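Local coordinates for protein cadherin-23 (Mus musculus, PDB 5UZ8) that probably mediates calcium-dependent cell adhesion and mechanotransduction in hearing through tandem extracellular cadherin repeats that bind calcium at their linkers, at residues Ile243-Thr248 against Gly307-Leu312; Val296-Asp299 against Pro303-Trp306. All coordinates share one frame; numbering follows the deposited sequence.

Interaction 1 (Ile243-Thr248 against Gly307-Leu312)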
ATOM      1  N   ILE A 243      -8.266 -41.557 -34.573  1.00 23.79           N
ATOM      2  CA  ILE A 243      -7.367 -41.044 -33.555  1.00 24.59           C
ATOM      3  C   ILE A 243      -8.082 -39.871 -32.901  1.00 23.55           C
ATOM      4  O   ILE A 243      -8.959 -39.259 -33.543  1.00 21.67           O
ATOM      5  CB  ILE A 243      -6.040 -40.546 -34.193  1.00 24.40           C
ATOM      6  CG1 ILE A 243      -5.002 -40.238 -33.115  1.00 26.36           C
ATOM      7  CG2 ILE A 243      -6.255 -39.367 -35.148  1.00 23.11           C
ATOM      8  CD1 ILE A 243      -3.609 -40.070 -33.713  1.00 26.91           C
ATOM      9  N   THR A 244      -7.743 -39.590 -31.645  1.00 24.02           N
ATOM     10  CA  THR A 244      -8.184 -38.350 -30.989  1.00 23.81           C
ATOM     11  C   THR A 244      -7.031 -37.364 -30.869  1.00 23.52           C
ATOM     12  O   THR A 244      -5.967 -37.677 -30.295  1.00 23.78           O
ATOM     13  CB  THR A 244      -8.775 -38.645 -29.607  1.00 26.19           C
ATOM     14  OG1 THR A 244      -9.932 -39.463 -29.766  1.00 27.12           O
ATOM     15  CG2 THR A 244      -9.160 -37.355 -28.874  1.00 26.00           C
ATOM     16  N   MET A 245      -7.255 -36.179 -31.423  1.00 22.46           N
ATOM     17  CA  MET A 245      -6.244 -35.138 -31.486  1.00 22.28           C
ATOM     18  C   MET A 245      -6.468 -34.215 -30.297  1.00 22.18           C
ATOM     19  O   MET A 245      -7.621 -33.945 -29.913  1.00 21.60           O
ATOM     20  CB  MET A 245      -6.359 -34.354 -32.788  1.00 21.49           C
ATOM     21  CG  MET A 245      -6.154 -35.191 -34.048  1.00 22.38           C
ATOM     22  SD  MET A 245      -4.617 -36.123 -34.093  1.00 24.55           S
ATOM     23  CE  MET A 245      -3.403 -34.808 -34.101  1.00 24.87           C
ATOM     24  N   LEU A 246      -5.371 -33.735 -29.718  1.00 22.62           N
ATOM     25  CA  LEU A 246      -5.448 -32.882 -28.527  1.00 23.13           C
ATOM     26  C   LEU A 246      -4.393 -31.783 -28.599  1.00 22.20           C
ATOM     27  O   LEU A 246      -3.197 -32.040 -28.678  1.00 23.00           O
ATOM     28  CB  LEU A 246      -5.280 -33.724 -27.248  1.00 25.46           C
ATOM     29  CG  LEU A 246      -5.303 -32.945 -25.925  1.00 26.71           C
ATOM     30  CD1 LEU A 246      -6.705 -32.397 -25.620  1.00 27.04           C
ATOM     31  CD2 LEU A 246      -4.810 -33.794 -24.770  1.00 29.16           C
ATOM     32  N   ALA A 247      -4.853 -30.543 -28.610  1.00 21.20           N
ATOM     33  CA  ALA A 247      -3.980 -29.386 -28.507  1.00 20.07           C
ATOM     34  C   ALA A 247      -4.155 -28.731 -27.134  1.00 20.26           C
ATOM     35  O   ALA A 247      -5.148 -28.996 -26.441  1.00 20.98           O
ATOM     36  CB  ALA A 247      -4.295 -28.400 -29.607  1.00 19.13           C
ATOM     37  N   THR A 248      -3.166 -27.922 -26.754  1.00 19.55           N
ATOM     38  CA  THR A 248      -3.194 -27.138 -25.521  1.00 19.74           C
ATOM     39  C   THR A 248      -3.076 -25.656 -25.836  1.00 17.93           C
ATOM     40  O   THR A 248      -2.541 -25.262 -26.877  1.00 18.29           O
ATOM     41  CB  THR A 248      -2.059 -27.516 -24.551  1.00 21.07           C
ATOM     42  OG1 THR A 248      -0.787 -27.324 -25.187  1.00 21.59           O
ATOM     43  CG2 THR A 248      -2.200 -28.967 -24.106  1.00 23.18           C
ATOM     44  N   GLY A 307      -3.008 -23.306 -34.302  1.00 14.55           N
ATOM     45  CA  GLY A 307      -1.836 -24.134 -34.337  1.00 15.07           C
ATOM     46  C   GLY A 307      -2.207 -25.378 -35.143  1.00 15.03           C
ATOM     47  O   GLY A 307      -3.381 -25.745 -35.217  1.00 14.13           O
ATOM     48  N   THR A 308      -1.214 -26.011 -35.747  1.00 16.33           N
ATOM     49  CA  THR A 308      -1.452 -27.198 -36.550  1.00 16.91           C
ATOM     50  C   THR A 308      -0.482 -28.331 -36.207  1.00 17.72           C
ATOM     51  O   THR A 308       0.540 -28.145 -35.543  1.00 17.85           O
ATOM     52  CB  THR A 308      -1.329 -26.956 -38.077  1.00 18.26           C
ATOM     53  OG1 THR A 308      -0.019 -26.487 -38.398  1.00 20.26           O
ATOM     54  CG2 THR A 308      -2.371 -25.967 -38.580  1.00 18.61           C
ATOM     55  N   THR A 309      -0.857 -29.505 -36.664  1.00 17.60           N
ATOM     56  CA  THR A 309       0.043 -30.634 -36.750  1.00 18.55           C
ATOM     57  C   THR A 309      -0.379 -31.465 -37.949  1.00 19.46           C
ATOM     58  O   THR A 309      -1.450 -31.228 -38.528  1.00 18.57           O
ATOM     59  CB  THR A 309       0.029 -31.451 -35.452  1.00 18.28           C
ATOM     60  OG1 THR A 309       1.027 -32.472 -35.531  1.00 19.35           O
ATOM     61  CG2 THR A 309      -1.316 -32.076 -35.207  1.00 17.56           C
ATOM     62  N   MET A 310       0.497 -32.385 -38.352  1.00 21.19           N
ATOM     63  CA  MET A 310       0.209 -33.261 -39.473  0.50 21.87           C
ATOM     64  C   MET A 310      -0.165 -34.645 -38.957  1.00 21.92           C
ATOM     65  O   MET A 310       0.325 -35.090 -37.909  1.00 21.33           O
ATOM     66  CB  MET A 310       1.405 -33.318 -40.439  0.50 23.67           C
ATOM     67  CG  MET A 310       1.738 -31.976 -41.094  0.50 24.84           C
ATOM     68  SD  MET A 310       0.301 -31.160 -41.826  0.50 24.56           S
ATOM     69  CE  MET A 310       0.916 -29.528 -42.259  0.50 25.36           C
ATOM     70  N   LEU A 311      -1.056 -35.314 -39.694  1.00 21.42           N
ATOM     71  CA  LEU A 311      -1.547 -36.637 -39.309  1.00 21.60           C
ATOM     72  C   LEU A 311      -1.428 -37.539 -40.542  1.00 22.63           C
ATOM     73  O   LEU A 311      -2.118 -37.311 -41.538  1.00 21.47           O
ATOM     74  CB  LEU A 311      -2.992 -36.576 -38.823  1.00 21.30           C
ATOM     75  CG  LEU A 311      -3.703 -37.920 -38.563  1.00 22.10           C
ATOM     76  CD1 LEU A 311      -2.994 -38.733 -37.498  1.00 23.14           C
ATOM     77  CD2 LEU A 311      -5.177 -37.732 -38.209  1.00 22.12           C
ATOM     78  N   LEU A 312      -0.507 -38.492 -40.484  1.00 23.36           N
ATOM     79  CA  LEU A 312      -0.339 -39.462 -41.564  1.00 24.65           C
ATOM     80  C   LEU A 312      -1.327 -40.595 -41.302  1.00 24.24           C
ATOM     81  O   LEU A 312      -1.378 -41.120 -40.194  1.00 23.54           O
ATOM     82  CB  LEU A 312       1.077 -40.000 -41.592  1.00 27.23           C
ATOM     83  CG  LEU A 312       1.316 -41.251 -42.432  1.00 29.93           C
ATOM     84  CD1 LEU A 312       0.818 -41.115 -43.884  1.00 30.39           C
ATOM     85  CD2 LEU A 312       2.799 -41.602 -42.364  1.00 32.37           C
TER
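Met245 and Leu311, in side-chain contact, are the residues whose CA atoms lie nearest each other, 9.2 Å from Met245 CA to Leu311 CA; the chains run in opposite directions with no hydrogen bond between them, consistent with packing between the two sheets, 243-244 ending a strand of one and 307-312 lying in a strand of the other. Ile243, Met245, Thr309 and Leu311 all turn their CB atoms into the gap. Ile243 and Leu311 slide past one another in opposite senses. The closest meeting is between branches: Ile243 CG2 lies 3.6 Å from Leu311 CD2, while Ile243 CD1, at the end of its extended chain, flanks the other methyl at 4.1 Å from Leu311 CD1. Met245 uses a different geometry. Its chain bends at both chi2 (-54°) and chi3 (-64°), which folds the thioether back and presents the terminal methyl to the opposite strand. Met245 CE and Thr309 CG2 therefore meet tip to tip at 3.6 Å, whereas Met245 SD stays looser, 4.5 Å from Leu311 CD2. Thr309 divides its branches: CG2 serves this contact, and OG1, anti to its own backbone N (chi1 -174°), is hydrogen-bonded to the backbone oxygen of Lys225. Val279 adjoins Ile243 and Met245, and Phe228 packs on both Met245 and Thr309, continuing the apolar layer. Every contact across the gap is thus made by methyl groups or sulfur, so the sheets of this cadherin sandwich are joined here by dispersion and the exclusion of water, while the one buried hydroxyl is satisfied by a neighbouring loop.

Interaction 2 (Val296-Asp299 against Pro303-Trp306); sequences VATD and PPLW. With CA (calcium ion), chain E.
With chi1 at 68°, Asp299 sets its carboxylate between its own backbone N and carbonyl carbon, turning one oxygen to the amide of Leu305 and the other to a calcium ion. Asp299 OD1 accepts from Leu305 N at 2.9 Å; the N-H points almost straight at the oxygen but arrives 49° out of the carboxylate plane. The same oxygen accepts a second bond from Gly301 N, closing an Asx turn, so two amides of the loop grip it. Asp299 OD2 binds the metal at 2.3 Å from the calcium ion, and Leu305 CB lies alongside that oxygen. Backbone evidence for the hairpin is equally direct. Asp299 N donates to Leu305 O at 2.9 Å with an N-H...O angle of 168°, and Thr298 pairs with Trp306 as an antiparallel non-hydrogen-bonded pair, 4.3 Å from Thr298 CA to Trp306 CA. A CA-H...O contact reinforces the pair, with Trp306 CA 3.3 Å from Ala297 O. Beside the Thr298 and Trp306 side chains, which share one face of the sheet, Thr298 CG2 lies 3.6 Å from Pro304 CB. Trp306 contributes mainly its CB, which Val296 CG1 approaches to 4.1 Å; the indole turns off from the contact and makes a cation-pi contact with Arg220. Asn217, Cys219, Asp249, Asp251 and Asn255 complete the metal shell. The two amides on OD1 restrict rotation of the carboxylate and would be expected to favour its charged form facing the ion. The XDX aspartate, at the end of the strand before the last in a cadherin repeat, is a standard ligand of the linker calcium site; here the loop to the last strand holds it by two amides.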
ATOM      1  N   VAL A 296      -5.991 -28.719 -37.436  1.00 16.80           N
ATOM      2  CA  VAL A 296      -5.896 -27.344 -36.965  1.00 16.58           C
ATOM      3  C   VAL A 296      -6.667 -27.244 -35.658  1.00 16.39           C
ATOM      4  O   VAL A 296      -7.774 -27.763 -35.574  1.00 16.56           O
ATOM      5  CB  VAL A 296      -6.552 -26.386 -37.965  1.00 16.95           C
ATOM      6  CG1 VAL A 296      -6.370 -24.925 -37.560  1.00 17.51           C
ATOM      7  CG2 VAL A 296      -6.046 -26.635 -39.367  1.00 17.93           C
ATOM      8  N   ALA A 297      -6.082 -26.566 -34.658  1.00 15.84           N
ATOM      9  CA  ALA A 297      -6.775 -26.214 -33.418  1.00 15.58           C
ATOM     10  C   ALA A 297      -6.834 -24.700 -33.386  1.00 15.54           C
ATOM     11  O   ALA A 297      -5.819 -24.064 -33.594  1.00 15.57           O
ATOM     12  CB  ALA A 297      -6.023 -26.731 -32.196  1.00 15.47           C
ATOM     13  N   THR A 298      -8.023 -24.141 -33.194  1.00 15.70           N
ATOM     14  CA  THR A 298      -8.209 -22.687 -33.194  1.00 16.11           C
ATOM     15  C   THR A 298      -8.835 -22.292 -31.857  1.00 16.37           C
ATOM     16  O   THR A 298      -9.814 -22.914 -31.423  1.00 16.58           O
ATOM     17  CB  THR A 298      -9.141 -22.279 -34.353  1.00 16.97           C
ATOM     18  OG1 THR A 298      -8.586 -22.734 -35.595  1.00 17.29           O
ATOM     19  CG2 THR A 298      -9.355 -20.801 -34.427  1.00 17.65           C
ATOM     20  N   ASP A 299      -8.301 -21.244 -31.222  1.00 16.04           N
ATOM     21  CA  ASP A 299      -8.854 -20.794 -29.966  1.00 16.29           C
ATOM     22  C   ASP A 299     -10.042 -19.852 -30.195  1.00 17.79           C
ATOM     23  O   ASP A 299     -10.425 -19.557 -31.353  1.00 18.55           O
ATOM     24  CB  ASP A 299      -7.778 -20.226 -29.024  1.00 15.34           C
ATOM     25  CG  ASP A 299      -7.164 -18.908 -29.495  1.00 15.05           C
ATOM     26  OD1 ASP A 299      -7.796 -18.128 -30.246  1.00 15.10           O
ATOM     27  OD2 ASP A 299      -6.021 -18.641 -29.056  1.00 14.55           O
ATOM     28  N   PRO A 303      -8.817 -11.541 -32.714  1.00 30.53           N
ATOM     29  CA  PRO A 303      -9.130 -12.638 -33.628  1.00 28.74           C
ATOM     30  C   PRO A 303      -8.536 -13.919 -33.089  1.00 24.26           C
ATOM     31  O   PRO A 303      -7.656 -13.869 -32.242  1.00 21.30           O
ATOM     32  CB  PRO A 303      -8.442 -12.223 -34.938  1.00 30.42           C
ATOM     33  CG  PRO A 303      -8.372 -10.732 -34.854  1.00 32.40           C
ATOM     34  CD  PRO A 303      -8.083 -10.458 -33.400  1.00 31.53           C
ATOM     35  N   PRO A 304      -9.051 -15.057 -33.546  1.00 22.91           N
ATOM     36  CA  PRO A 304      -8.507 -16.283 -32.989  1.00 20.98           C
ATOM     37  C   PRO A 304      -7.082 -16.598 -33.451  1.00 19.56           C
ATOM     38  O   PRO A 304      -6.663 -16.154 -34.526  1.00 20.27           O
ATOM     39  CB  PRO A 304      -9.442 -17.348 -33.523  1.00 21.78           C
ATOM     40  CG  PRO A 304     -10.055 -16.780 -34.717  1.00 23.87           C
ATOM     41  CD  PRO A 304     -10.166 -15.317 -34.469  1.00 24.53           C
ATOM     42  N   LEU A 305      -6.387 -17.386 -32.639  1.00 17.35           N
ATOM     43  CA  LEU A 305      -5.067 -17.940 -32.961  1.00 16.57           C
ATOM     44  C   LEU A 305      -5.220 -19.424 -33.271  1.00 15.60           C
ATOM     45  O   LEU A 305      -6.064 -20.105 -32.683  1.00 15.05           O
ATOM     46  CB  LEU A 305      -4.079 -17.789 -31.806  1.00 16.03           C
ATOM     47  CG  LEU A 305      -3.884 -16.359 -31.304  1.00 16.36           C
ATOM     48  CD1 LEU A 305      -2.982 -16.287 -30.072  1.00 16.06           C
ATOM     49  CD2 LEU A 305      -3.381 -15.503 -32.463  1.00 17.90           C
ATOM     50  N   TRP A 306      -4.403 -19.898 -34.200  1.00 15.66           N
ATOM     51  CA  TRP A 306      -4.366 -21.324 -34.575  1.00 15.18           C
ATOM     52  C   TRP A 306      -2.985 -21.967 -34.387  1.00 15.06           C
ATOM     53  O   TRP A 306      -1.944 -21.288 -34.343  1.00 15.09           O
ATOM     54  CB  TRP A 306      -4.803 -21.506 -36.052  1.00 16.15           C
ATOM     55  CG  TRP A 306      -3.923 -20.790 -37.017  1.00 17.01           C
ATOM     56  CD1 TRP A 306      -4.078 -19.495 -37.442  1.00 18.05           C
ATOM     57  CD2 TRP A 306      -2.730 -21.273 -37.639  1.00 17.65           C
ATOM     58  NE1 TRP A 306      -3.058 -19.148 -38.265  1.00 19.21           N
ATOM     59  CE2 TRP A 306      -2.223 -20.223 -38.430  1.00 18.91           C
ATOM     60  CE3 TRP A 306      -2.018 -22.484 -37.583  1.00 17.49           C
ATOM     61  CZ2 TRP A 306      -1.046 -20.333 -39.174  1.00 20.18           C
ATOM     62  CZ3 TRP A 306      -0.851 -22.608 -38.360  1.00 18.60           C
ATOM     63  CH2 TRP A 306      -0.376 -21.534 -39.132  1.00 20.02           C
TER
HETATM   64 CA    CA E2604      -5.009 -18.675 -26.939  1.00 13.56          CA

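How the interactions relate
Interaction 2 closes the turn between strands 290-298 and 306-316, and interaction 1 carries the second of these strands onward, packing it against 243-248, which starts in the facing sheet. Their centres are 13 Å apart, and they touch directly: Gly307 O lies 2.9 Å from Ala297 N, a probable hydrogen bond between the neighbouring strands, and Ala247 CB packs 3.5 Å from Ala297 CB. The segments of interaction 2 fall between those of interaction 1 in sequence. Interaction 2 holds a calcium ligand, and the side chain of Leu305 is about 8 Å from glutathione; interaction 1 belongs to the interior of the same cadherin repeat.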